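Local coordinates for protein putative glycerophosphodiester phosphodiesterase (Galdieria sulphuraria, PDB 2O55) that is a putative member of the glycerophosphodiester phosphodiesterase family, built as a TIM-type barrel of parallel strands and surrounding helices, at residues E41-V46 and E114-E119; F149-L154 and I166-N171; G192-F197 and T216-W221. All coordinates share one frame; numbering follows the deposited sequence.

Contact 1: residues E41-V46 and E114-E119. With SO4 (sulfate ion), chain C.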
loop_
_atom_site.group_PDB
_atom_site.type_symbol
_atom_site.label_atom_id
_atom_site.label_comp_id
_atom_site.label_asym_id
_atom_site.label_seq_id
_atom_site.Cartn_x
_atom_site.Cartn_y
_atom_site.Cartn_z
ATOM N N GLU A 41 3.188 2.451 1.963
ATOM C CA GLU A 41 2.023 1.686 1.585
ATOM C C GLU A 41 1.063 1.814 2.740
ATOM O O GLU A 41 1.487 1.795 3.880
ATOM C CB GLU A 41 2.394 0.222 1.347
ATOM C CG GLU A 41 1.258 -0.646 0.814
ATOM C CD GLU A 41 0.258 -1.120 1.909
ATOM O OE1 GLU A 41 -0.934 -1.283 1.573
ATOM O OE2 GLU A 41 0.634 -1.332 3.099
ATOM N N THR A 42 -0.229 1.958 2.453
ATOM C CA THR A 42 -1.268 1.901 3.493
ATOM C C THR A 42 -2.557 1.240 2.996
ATOM O O THR A 42 -2.781 1.095 1.788
ATOM C CB THR A 42 -1.550 3.281 4.126
ATOM O OG1 THR A 42 -2.263 3.102 5.347
ATOM C CG2 THR A 42 -2.370 4.127 3.220
ATOM N N ASP A 43 -3.399 0.856 3.951
ATOM C CA ASP A 43 -4.545 0.001 3.691
ATOM C C ASP A 43 -5.867 0.753 3.836
ATOM O O ASP A 43 -6.241 1.130 4.942
ATOM C CB ASP A 43 -4.504 -1.172 4.677
ATOM C CG ASP A 43 -3.155 -1.929 4.656
ATOM O OD1 ASP A 43 -2.809 -2.525 3.602
ATOM O OD2 ASP A 43 -2.458 -1.938 5.706
ATOM N N LEU A 44 -6.577 0.963 2.727
ATOM C CA LEU A 44 -7.857 1.700 2.741
ATOM C C LEU A 44 -9.053 0.806 2.993
ATOM O O LEU A 44 -9.247 -0.179 2.275
ATOM C CB LEU A 44 -8.103 2.418 1.413
ATOM C CG LEU A 44 -7.001 3.255 0.782
ATOM C CD1 LEU A 44 -7.581 3.953 -0.430
ATOM C CD2 LEU A 44 -6.426 4.257 1.777
ATOM N N ARG A 45 -9.853 1.148 4.006
ATOM C CA ARG A 45 -11.171 0.532 4.197
ATOM C C ARG A 45 -12.181 1.629 4.501
ATOM O O ARG A 45 -11.806 2.739 4.909
ATOM C CB ARG A 45 -11.175 -0.526 5.320
ATOM C CG ARG A 45 -9.964 -1.461 5.356
ATOM C CD ARG A 45 -10.048 -2.498 6.443
ATOM N NE ARG A 45 -10.545 -3.754 5.909
ATOM C CZ ARG A 45 -9.801 -4.840 5.710
ATOM N NH1 ARG A 45 -8.515 -4.841 6.028
ATOM N NH2 ARG A 45 -10.349 -5.939 5.200
ATOM N N VAL A 46 -13.459 1.316 4.313
ATOM C CA VAL A 46 -14.538 2.283 4.535
ATOM C C VAL A 46 -15.355 1.937 5.775
ATOM O O VAL A 46 -15.838 0.810 5.904
ATOM C CB VAL A 46 -15.468 2.364 3.304
ATOM C CG1 VAL A 46 -16.804 3.070 3.652
ATOM C CG2 VAL A 46 -14.750 3.045 2.140
ATOM N N GLU A 114 -3.546 0.519 -0.808
ATOM C CA GLU A 114 -4.248 -0.733 -1.095
ATOM C C GLU A 114 -5.757 -0.665 -0.746
ATOM O O GLU A 114 -6.150 -0.341 0.386
ATOM C CB GLU A 114 -3.583 -1.974 -0.469
ATOM C CG GLU A 114 -4.280 -3.268 -0.934
ATOM C CD GLU A 114 -3.687 -4.568 -0.396
ATOM O OE1 GLU A 114 -2.837 -4.513 0.537
ATOM O OE2 GLU A 114 -4.098 -5.647 -0.925
ATOM N N LEU A 115 -6.586 -0.963 -1.738
ATOM C CA LEU A 115 -7.997 -1.133 -1.493
ATOM C C LEU A 115 -8.232 -2.497 -0.835
ATOM O O LEU A 115 -8.399 -3.507 -1.516
ATOM C CB LEU A 115 -8.788 -0.980 -2.803
ATOM C CG LEU A 115 -8.440 0.155 -3.791
ATOM C CD1 LEU A 115 -9.485 0.240 -4.910
ATOM C CD2 LEU A 115 -8.293 1.508 -3.090
ATOM N N LYS A 116 -8.198 -2.505 0.493
ATOM C CA LYS A 116 -8.478 -3.694 1.284
ATOM C C LYS A 116 -9.982 -3.881 1.329
ATOM O O LYS A 116 -10.715 -3.144 1.994
ATOM C CB LYS A 116 -7.873 -3.591 2.683
ATOM C CG LYS A 116 -6.472 -4.177 2.816
ATOM C CD LYS A 116 -6.517 -5.642 3.198
ATOM C CE LYS A 116 -5.166 -6.324 2.967
ATOM N NZ LYS A 116 -5.218 -7.784 3.344
ATOM N N GLY A 117 -10.421 -4.919 0.628
ATOM C CA GLY A 117 -11.645 -4.827 -0.134
ATOM C C GLY A 117 -12.657 -5.904 0.045
ATOM O O GLY A 117 -12.597 -6.969 -0.571
ATOM N N GLU A 118 -13.606 -5.613 0.907
ATOM C CA GLU A 118 -14.858 -6.299 0.834
ATOM C C GLU A 118 -15.549 -5.596 -0.338
ATOM O O GLU A 118 -15.847 -6.226 -1.356
ATOM C CB GLU A 118 -15.627 -6.151 2.160
ATOM C CG GLU A 118 -14.969 -6.826 3.394
ATOM C CD GLU A 118 -15.160 -5.993 4.662
ATOM O OE1 GLU A 118 -14.591 -4.878 4.706
ATOM O OE2 GLU A 118 -15.878 -6.436 5.603
ATOM N N GLU A 119 -15.696 -4.274 -0.216
ATOM C CA GLU A 119 -16.618 -3.499 -1.052
ATOM C C GLU A 119 -16.011 -2.386 -1.933
ATOM O O GLU A 119 -16.690 -1.430 -2.334
ATOM C CB GLU A 119 -17.739 -2.934 -0.177
ATOM C CG GLU A 119 -17.297 -1.820 0.763
ATOM C CD GLU A 119 -18.454 -0.895 1.092
ATOM O OE1 GLU A 119 -18.408 0.286 0.663
ATOM O OE2 GLU A 119 -19.431 -1.363 1.744
HETATM S S SO4 C . -7.992 -7.955 0.328
HETATM O O1 SO4 C . -8.256 -9.320 -0.111
HETATM O O2 SO4 C . -7.715 -7.964 1.763
HETATM O O3 SO4 C . -6.844 -7.408 -0.404
HETATM O O4 SO4 C . -9.165 -7.130 0.067
#

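Contact 2: residues F149-L154 and I166-N171. With SO4 (sulfate ion), chain D; SO4 (sulfate ion), chain C.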
loop_
_atom_site.group_PDB
_atom_site.type_symbol
_atom_site.label_atom_id
_atom_site.label_comp_id
_atom_site.label_asym_id
_atom_site.label_seq_id
_atom_site.Cartn_x
_atom_site.Cartn_y
_atom_site.Cartn_z
ATOM N N PHE A 149 -5.322 -6.733 -4.755
ATOM C CA PHE A 149 -5.311 -8.109 -5.232
ATOM C C PHE A 149 -6.467 -8.357 -6.155
ATOM O O PHE A 149 -6.365 -9.175 -7.064
ATOM C CB PHE A 149 -5.360 -9.086 -4.077
ATOM C CG PHE A 149 -4.093 -9.155 -3.346
ATOM C CD1 PHE A 149 -3.997 -8.665 -2.057
ATOM C CD2 PHE A 149 -2.948 -9.636 -3.972
ATOM C CE1 PHE A 149 -2.789 -8.709 -1.375
ATOM C CE2 PHE A 149 -1.738 -9.671 -3.293
ATOM C CZ PHE A 149 -1.667 -9.213 -1.989
ATOM N N HIS A 150 -7.553 -7.628 -5.936
ATOM C CA HIS A 150 -8.755 -7.736 -6.741
ATOM C C HIS A 150 -8.816 -6.638 -7.801
ATOM O O HIS A 150 -9.145 -5.501 -7.506
ATOM C CB HIS A 150 -9.944 -7.680 -5.808
ATOM C CG HIS A 150 -9.739 -8.477 -4.565
ATOM N ND1 HIS A 150 -9.882 -9.849 -4.532
ATOM C CD2 HIS A 150 -9.376 -8.102 -3.315
ATOM C CE1 HIS A 150 -9.632 -10.282 -3.308
ATOM N NE2 HIS A 150 -9.316 -9.242 -2.552
ATOM N N HIS A 151 -8.506 -6.994 -9.042
ATOM C CA HIS A 151 -8.265 -5.993 -10.083
ATOM C C HIS A 151 -9.508 -5.338 -10.628
ATOM O O HIS A 151 -9.442 -4.267 -11.250
ATOM C CB HIS A 151 -7.347 -6.548 -11.178
ATOM C CG HIS A 151 -6.098 -7.162 -10.621
ATOM N ND1 HIS A 151 -5.675 -8.436 -10.946
ATOM C CD2 HIS A 151 -5.230 -6.705 -9.680
ATOM C CE1 HIS A 151 -4.583 -8.722 -10.255
ATOM N NE2 HIS A 151 -4.292 -7.688 -9.479
ATOM N N GLU A 152 -10.650 -5.946 -10.360
ATOM C CA GLU A 152 -11.887 -5.326 -10.739
ATOM C C GLU A 152 -12.077 -4.035 -9.997
ATOM O O GLU A 152 -12.671 -3.121 -10.538
ATOM C CB GLU A 152 -13.072 -6.223 -10.472
ATOM C CG GLU A 152 -14.200 -5.923 -11.436
ATOM C CD GLU A 152 -15.565 -6.301 -10.884
ATOM O OE1 GLU A 152 -16.330 -5.367 -10.505
ATOM O OE2 GLU A 152 -15.868 -7.524 -10.826
ATOM N N ALA A 153 -11.570 -3.950 -8.768
ATOM C CA ALA A 153 -11.758 -2.744 -7.949
ATOM C C ALA A 153 -11.066 -1.538 -8.585
ATOM O O ALA A 153 -11.607 -0.422 -8.605
ATOM C CB ALA A 153 -11.271 -2.964 -6.530
ATOM N N LEU A 154 -9.872 -1.782 -9.121
ATOM C CA LEU A 154 -9.101 -0.766 -9.796
ATOM C C LEU A 154 -9.834 -0.282 -11.037
ATOM O O LEU A 154 -9.925 0.910 -11.266
ATOM C CB LEU A 154 -7.747 -1.338 -10.162
ATOM C CG LEU A 154 -6.979 -1.884 -8.959
ATOM C CD1 LEU A 154 -5.752 -2.633 -9.437
ATOM C CD2 LEU A 154 -6.574 -0.770 -8.015
ATOM N N ILE A 166 -2.325 3.035 -11.165
ATOM C CA ILE A 166 -2.671 1.775 -10.509
ATOM C C ILE A 166 -1.605 0.688 -10.678
ATOM O O ILE A 166 -0.972 0.549 -11.739
ATOM C CB ILE A 166 -4.049 1.258 -10.955
ATOM C CG1 ILE A 166 -4.002 0.707 -12.373
ATOM C CG2 ILE A 166 -5.087 2.375 -10.865
ATOM C CD1 ILE A 166 -5.180 -0.143 -12.713
ATOM N N THR A 167 -1.412 -0.068 -9.603
ATOM C CA THR A 167 -0.493 -1.190 -9.599
ATOM C C THR A 167 -1.310 -2.440 -9.345
ATOM O O THR A 167 -2.074 -2.504 -8.381
ATOM C CB THR A 167 0.555 -1.027 -8.494
ATOM O OG1 THR A 167 1.260 0.195 -8.702
ATOM C CG2 THR A 167 1.560 -2.193 -8.471
ATOM N N TYR A 168 -1.159 -3.429 -10.216
ATOM C CA TYR A 168 -1.821 -4.701 -10.019
ATOM C C TYR A 168 -0.986 -5.497 -9.024
ATOM O O TYR A 168 0.251 -5.587 -9.177
ATOM C CB TYR A 168 -1.907 -5.439 -11.347
ATOM C CG TYR A 168 -3.173 -5.216 -12.160
ATOM C CD1 TYR A 168 -3.935 -4.054 -12.023
ATOM C CD2 TYR A 168 -3.580 -6.168 -13.110
ATOM C CE1 TYR A 168 -5.095 -3.854 -12.788
ATOM C CE2 TYR A 168 -4.735 -5.973 -13.891
ATOM C CZ TYR A 168 -5.501 -4.809 -13.713
ATOM O OH TYR A 168 -6.663 -4.630 -14.450
ATOM N N LEU A 169 -1.655 -6.046 -8.001
ATOM C CA LEU A 169 -1.018 -6.889 -6.989
ATOM C C LEU A 169 -1.229 -8.371 -7.292
ATOM O O LEU A 169 -2.369 -8.802 -7.454
ATOM C CB LEU A 169 -1.611 -6.593 -5.618
ATOM C CG LEU A 169 -0.982 -5.559 -4.692
ATOM C CD1 LEU A 169 -1.994 -5.154 -3.650
ATOM C CD2 LEU A 169 0.235 -6.118 -4.010
ATOM N N PHE A 170 -0.155 -9.157 -7.323
ATOM C CA PHE A 170 -0.291 -10.588 -7.575
ATOM C C PHE A 170 -0.090 -11.496 -6.372
ATOM O O PHE A 170 0.180 -11.030 -5.260
ATOM C CB PHE A 170 0.636 -11.016 -8.705
ATOM C CG PHE A 170 0.233 -10.461 -10.009
ATOM C CD1 PHE A 170 0.854 -9.326 -10.515
ATOM C CD2 PHE A 170 -0.841 -11.018 -10.707
ATOM C CE1 PHE A 170 0.425 -8.776 -11.735
ATOM C CE2 PHE A 170 -1.259 -10.490 -11.907
ATOM C CZ PHE A 170 -0.636 -9.365 -12.430
ATOM N N ASN A 171 -0.200 -12.803 -6.630
ATOM C CA ASN A 171 0.020 -13.856 -5.645
ATOM C C ASN A 171 -0.960 -13.745 -4.478
ATOM O O ASN A 171 -0.573 -13.883 -3.300
ATOM C CB ASN A 171 1.458 -13.846 -5.140
ATOM C CG ASN A 171 2.471 -13.653 -6.246
ATOM O OD1 ASN A 171 3.243 -12.695 -6.206
ATOM N ND2 ASN A 171 2.497 -14.569 -7.230
HETATM S S SO4 D . -10.951 -9.867 -9.376
HETATM O O1 SO4 D . -11.301 -9.056 -10.531
HETATM O O2 SO4 D . -11.587 -11.184 -9.412
HETATM O O3 SO4 D . -9.484 -9.984 -9.338
HETATM O O4 SO4 D . -11.471 -9.183 -8.201
HETATM S S SO4 C . -7.992 -7.955 0.328
HETATM O O1 SO4 C . -8.256 -9.320 -0.111
HETATM O O2 SO4 C . -7.715 -7.964 1.763
HETATM O O3 SO4 C . -6.844 -7.408 -0.404
HETATM O O4 SO4 C . -9.165 -7.130 0.067
#

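Contact 3: residues G192-F197 and T216-W221. With SO4 (sulfate ion), chain B.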
loop_
_atom_site.group_PDB
_atom_site.type_symbol
_atom_site.label_atom_id
_atom_site.label_comp_id
_atom_site.label_asym_id
_atom_site.label_seq_id
_atom_site.Cartn_x
_atom_site.Cartn_y
_atom_site.Cartn_z
ATOM N N GLY A 192 2.162 -0.484 -13.044
ATOM C CA GLY A 192 3.089 -1.342 -12.319
ATOM C C GLY A 192 2.476 -2.661 -11.903
ATOM O O GLY A 192 1.258 -2.820 -11.918
ATOM N N VAL A 193 3.347 -3.596 -11.532
ATOM C CA VAL A 193 2.981 -4.875 -10.903
ATOM C C VAL A 193 3.693 -5.011 -9.566
ATOM O O VAL A 193 4.775 -4.422 -9.348
ATOM C CB VAL A 193 3.352 -6.136 -11.753
ATOM C CG1 VAL A 193 2.532 -6.219 -13.018
ATOM C CG2 VAL A 193 4.838 -6.165 -12.075
ATOM N N SER A 194 3.086 -5.807 -8.685
ATOM C CA SER A 194 3.647 -6.029 -7.362
ATOM C C SER A 194 3.516 -7.492 -6.927
ATOM O O SER A 194 2.421 -8.075 -6.969
ATOM C CB SER A 194 3.015 -5.074 -6.361
ATOM O OG SER A 194 3.393 -5.418 -5.047
HETATM N N MSE A 195 4.629 -8.089 -6.512
HETATM C CA MSE A 195 4.637 -9.526 -6.283
HETATM C C MSE A 195 5.202 -9.865 -4.946
HETATM O O MSE A 195 6.080 -9.172 -4.455
HETATM C CB MSE A 195 5.492 -10.228 -7.324
HETATM C CG MSE A 195 5.917 -9.308 -8.486
HETATM SE SE MSE A 195 4.667 -9.371 -9.966
HETATM C CE MSE A 195 4.618 -11.331 -10.053
ATOM N N LEU A 196 4.723 -10.964 -4.378
ATOM C CA LEU A 196 5.290 -11.470 -3.146
ATOM C C LEU A 196 6.708 -11.992 -3.387
ATOM O O LEU A 196 7.031 -12.530 -4.455
ATOM C CB LEU A 196 4.360 -12.493 -2.462
ATOM C CG LEU A 196 3.210 -11.906 -1.614
ATOM C CD1 LEU A 196 2.297 -10.893 -2.344
ATOM C CD2 LEU A 196 2.384 -13.033 -1.042
ATOM N N PHE A 197 7.550 -11.776 -2.392
ATOM C CA PHE A 197 8.947 -12.059 -2.513
ATOM C C PHE A 197 9.207 -13.523 -2.827
ATOM O O PHE A 197 9.951 -13.810 -3.741
ATOM C CB PHE A 197 9.676 -11.628 -1.245
ATOM C CG PHE A 197 11.164 -11.880 -1.275
ATOM C CD1 PHE A 197 11.756 -12.747 -0.348
ATOM C CD2 PHE A 197 11.974 -11.258 -2.214
ATOM C CE1 PHE A 197 13.128 -12.977 -0.358
ATOM C CE2 PHE A 197 13.343 -11.486 -2.227
ATOM C CZ PHE A 197 13.925 -12.343 -1.303
ATOM N N THR A 216 7.499 -4.153 -8.054
ATOM C CA THR A 216 7.594 -3.877 -6.642
ATOM C C THR A 216 7.585 -5.218 -5.914
ATOM O O THR A 216 6.675 -6.036 -6.112
ATOM C CB THR A 216 6.411 -3.012 -6.218
ATOM O OG1 THR A 216 6.416 -1.798 -6.992
ATOM C CG2 THR A 216 6.426 -2.725 -4.715
ATOM N N VAL A 217 8.616 -5.465 -5.107
ATOM C CA VAL A 217 8.590 -6.617 -4.209
ATOM C C VAL A 217 7.746 -6.301 -2.982
ATOM O O VAL A 217 7.868 -5.226 -2.353
ATOM C CB VAL A 217 9.982 -7.011 -3.733
ATOM C CG1 VAL A 217 9.889 -8.235 -2.848
ATOM C CG2 VAL A 217 10.872 -7.291 -4.921
ATOM N N TRP A 218 6.898 -7.257 -2.642
ATOM C CA TRP A 218 5.988 -7.122 -1.528
ATOM C C TRP A 218 6.415 -8.102 -0.432
ATOM O O TRP A 218 6.543 -9.308 -0.685
ATOM C CB TRP A 218 4.560 -7.396 -2.019
ATOM C CG TRP A 218 3.506 -7.291 -0.971
ATOM C CD1 TRP A 218 3.171 -8.239 -0.034
ATOM C CD2 TRP A 218 2.622 -6.186 -0.755
ATOM N NE1 TRP A 218 2.132 -7.788 0.745
ATOM C CE2 TRP A 218 1.775 -6.532 0.324
ATOM C CE3 TRP A 218 2.451 -4.933 -1.377
ATOM C CZ2 TRP A 218 0.785 -5.670 0.802
ATOM C CZ3 TRP A 218 1.451 -4.076 -0.900
ATOM C CH2 TRP A 218 0.641 -4.450 0.176
HETATM N N MSE A 219 6.663 -7.586 0.777
HETATM C CA MSE A 219 6.918 -8.465 1.934
HETATM C C MSE A 219 5.647 -8.600 2.772
HETATM O O MSE A 219 5.176 -7.620 3.328
HETATM C CB MSE A 219 8.076 -7.948 2.798
HETATM C CG MSE A 219 9.336 -7.568 2.029
HETATM SE SE MSE A 219 10.236 -9.062 1.175
HETATM C CE MSE A 219 11.857 -8.161 0.714
ATOM N N PRO A 220 5.081 -9.817 2.865
ATOM C CA PRO A 220 3.907 -9.950 3.722
ATOM C C PRO A 220 4.255 -9.526 5.135
ATOM O O PRO A 220 5.417 -9.535 5.518
ATOM C CB PRO A 220 3.618 -11.450 3.704
ATOM C CG PRO A 220 4.271 -11.971 2.493
ATOM C CD PRO A 220 5.464 -11.103 2.247
ATOM N N TRP A 221 3.258 -9.150 5.911
ATOM C CA TRP A 221 3.530 -8.789 7.270
ATOM C C TRP A 221 4.179 -9.974 8.010
ATOM O O TRP A 221 5.117 -9.792 8.802
ATOM C CB TRP A 221 2.236 -8.350 7.935
ATOM C CG TRP A 221 2.437 -7.553 9.164
ATOM C CD1 TRP A 221 2.247 -7.973 10.451
ATOM C CD2 TRP A 221 2.879 -6.195 9.239
ATOM N NE1 TRP A 221 2.540 -6.957 11.325
ATOM C CE2 TRP A 221 2.930 -5.850 10.609
ATOM C CE3 TRP A 221 3.245 -5.237 8.285
ATOM C CZ2 TRP A 221 3.325 -4.574 11.051
ATOM C CZ3 TRP A 221 3.644 -3.962 8.728
ATOM C CH2 TRP A 221 3.679 -3.650 10.099
HETATM S S SO4 B . -0.001 -8.268 3.894
HETATM O O1 SO4 B . 0.783 -9.067 2.971
HETATM O O2 SO4 B . -0.312 -9.126 5.018
HETATM O O3 SO4 B . 0.819 -7.193 4.410
HETATM O O4 SO4 B . -1.198 -7.685 3.279
#

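Contact 1: residues E41-V46 and E114-E119
Lys116 passes across one face of the Arg45 guanidinium at the point where strands 39-46 and 110-115 part. Its CB lies 3.6 Å from Arg45 NH1, nearer the rim of that group than its centre. CG reaches Asp43 CB at 4.0 Å, and the Lys116 and Asp43 side chains lie side by side, pointing the same way. A bend about CB-CG (chi2 -90°) places CD near Arg45 NH1 and beside the sulfate ion of chain C. CE also touches this ion, 3.3 Å from its O2. NZ closes the path with a hydrogen bond to O2 of that sulfate, 3.0 Å long. The backbone N of Gly117 grips the same ion through O4, and His150 NE2 is hydrogen-bonded to it as well.

Behind these side chains the two strands are in parallel register, Asp43 opposite Glu114 and Leu44 opposite Leu115. Glu114 N donates to Thr42 O at 2.8 Å, and Leu44 N donates to Glu114 O at 2.7 Å. A third bond, from Lys116 N to Leu44 O, is weak, and here strand 110-115 gives way to a loop. The leucines meet on the face that packs against helix 127-136, with Leu44 CD1 3.7 Å from Leu115 CD2.

Acids gather on the other face. Glu114, its CG anti to the backbone N (chi1 -174°), extends until OE1 stands 3.7 Å from Asp43 OD1 and close to Glu41 OE1. Asp43 OD2 is hydrogen-bonded to Asn24 and has a weak, long ion pair with Arg13. Three buried carboxylates crowded together in this way are consistent with a site that attracts positive charge.

Contact 2: residues F149-L154 and I166-N171
His151 lies flat on Tyr168 in an offset stack, the ring centroids 4.0 Å apart and the planes only 4° from parallel. His151 CD2 sits over Tyr168 CG, while CB of the histidine also rests on the tyrosine face, a CH-pi contact near CZ. From the rim of the imidazole, NE2 donates to Leu169 O at 3.0 Å; the donor stands above the plane of that carbonyl, and the bond is bent (142°). This bond fixes the rotation of a ring already held flat by the stack. Phe170 adds its face to the edge of His151, with the planes 60° apart, making an aromatic cluster of three.

Around this core the packing is largely apolar. Leu169 CB lies over the face of the Phe149 ring, 4.1 Å from its centroid. At the edge of the same ring, near its plane, Phe149 CE2 comes close to the carbonyl oxygen of Phe170. From the helix, Leu154 puts CD1 against Tyr168 CD1 at 3.5 Å and CB against Ile166 CD1 at 3.8 Å.

Farther out, helix 181-187 backs the cluster, Gln184 touching His151, Tyr168 and Phe170. One sulfate ion, chain D, sits by the backbone N atoms of His151 and Glu152, taking a hydrogen bond from the first and a weak one from the second; it would be favoured by the helix dipole. The other, chain C, meets the His150 side chain and accepts from NE2 at 2.7 Å. Strand 144-148, helix 151-160 and strand 165-169 form a beta-alpha-beta unit, and the contact packs the beginning of the helix onto the returning strand, the repeating architecture of a TIM barrel.

Contact 3: residues G192-F197 and T216-W221
Met195 N donates to Thr216 O at 2.9 Å, nearly straight, and Trp218 N answers to Met195 O at 2.8 Å. Thr216 N to Val193 O and Phe197 N to Trp218 O extend the parallel pairing at both ends, while Leu196 CA adds a CA-H...O contact to Trp218 O.

Trp218 has CG anti to its backbone N (chi1 -180°) and runs beside Leu196, pointing the same way; Leu196 CD1 is 3.6 Å from Trp218 CD1. At the indole edge, NE1 gives an almost linear hydrogen bond (173°) of 2.9 Å to O1 of the sulfate ion of chain B, which Arg13 and His56 also hold. The other Leu196 methyl, CD2, meets Pro220 CG, the two side chains crossing at a slant.

Phe197 packs against Val217 and Met219 instead. The selenium of selenomethionine Met219 lies 3.6 Å from Phe197 CB and obliquely beside the ring, a Met-aromatic contact, while Met219 CE is over one face toward the rim. Val217 CG1 approaches Phe197 CD2 at 3.7 Å.

Helix 227-236 covers Phe197, Val217 and Met219 through Cys233; strands 165-169 and 240-243 flank the pair in the barrel sheet.

Overall arrangement
Contacts 1, 2 and 3 follow one another along the chain, each closing before the next opens, and all belong to one curled sheet of the TIM-type barrel. Centres of contacts 1 and 2 are about 11 Å apart, 2 and 3 about 12 Å, and 1 and 3 about 16 Å. Strands 165-169 and 192-196 are neighbours, joining contact 2 to contact 3. Glu114 links all three: it packs on Phe149 and Leu169 of contact 2 and on the Trp218 indole of contact 3. Contacts 1 and 2 share the sulfate of chain C, and contact 3 holds another, consistent with an anion-binding pocket where these strands end, though the ions probably come from the crystallisation liquor.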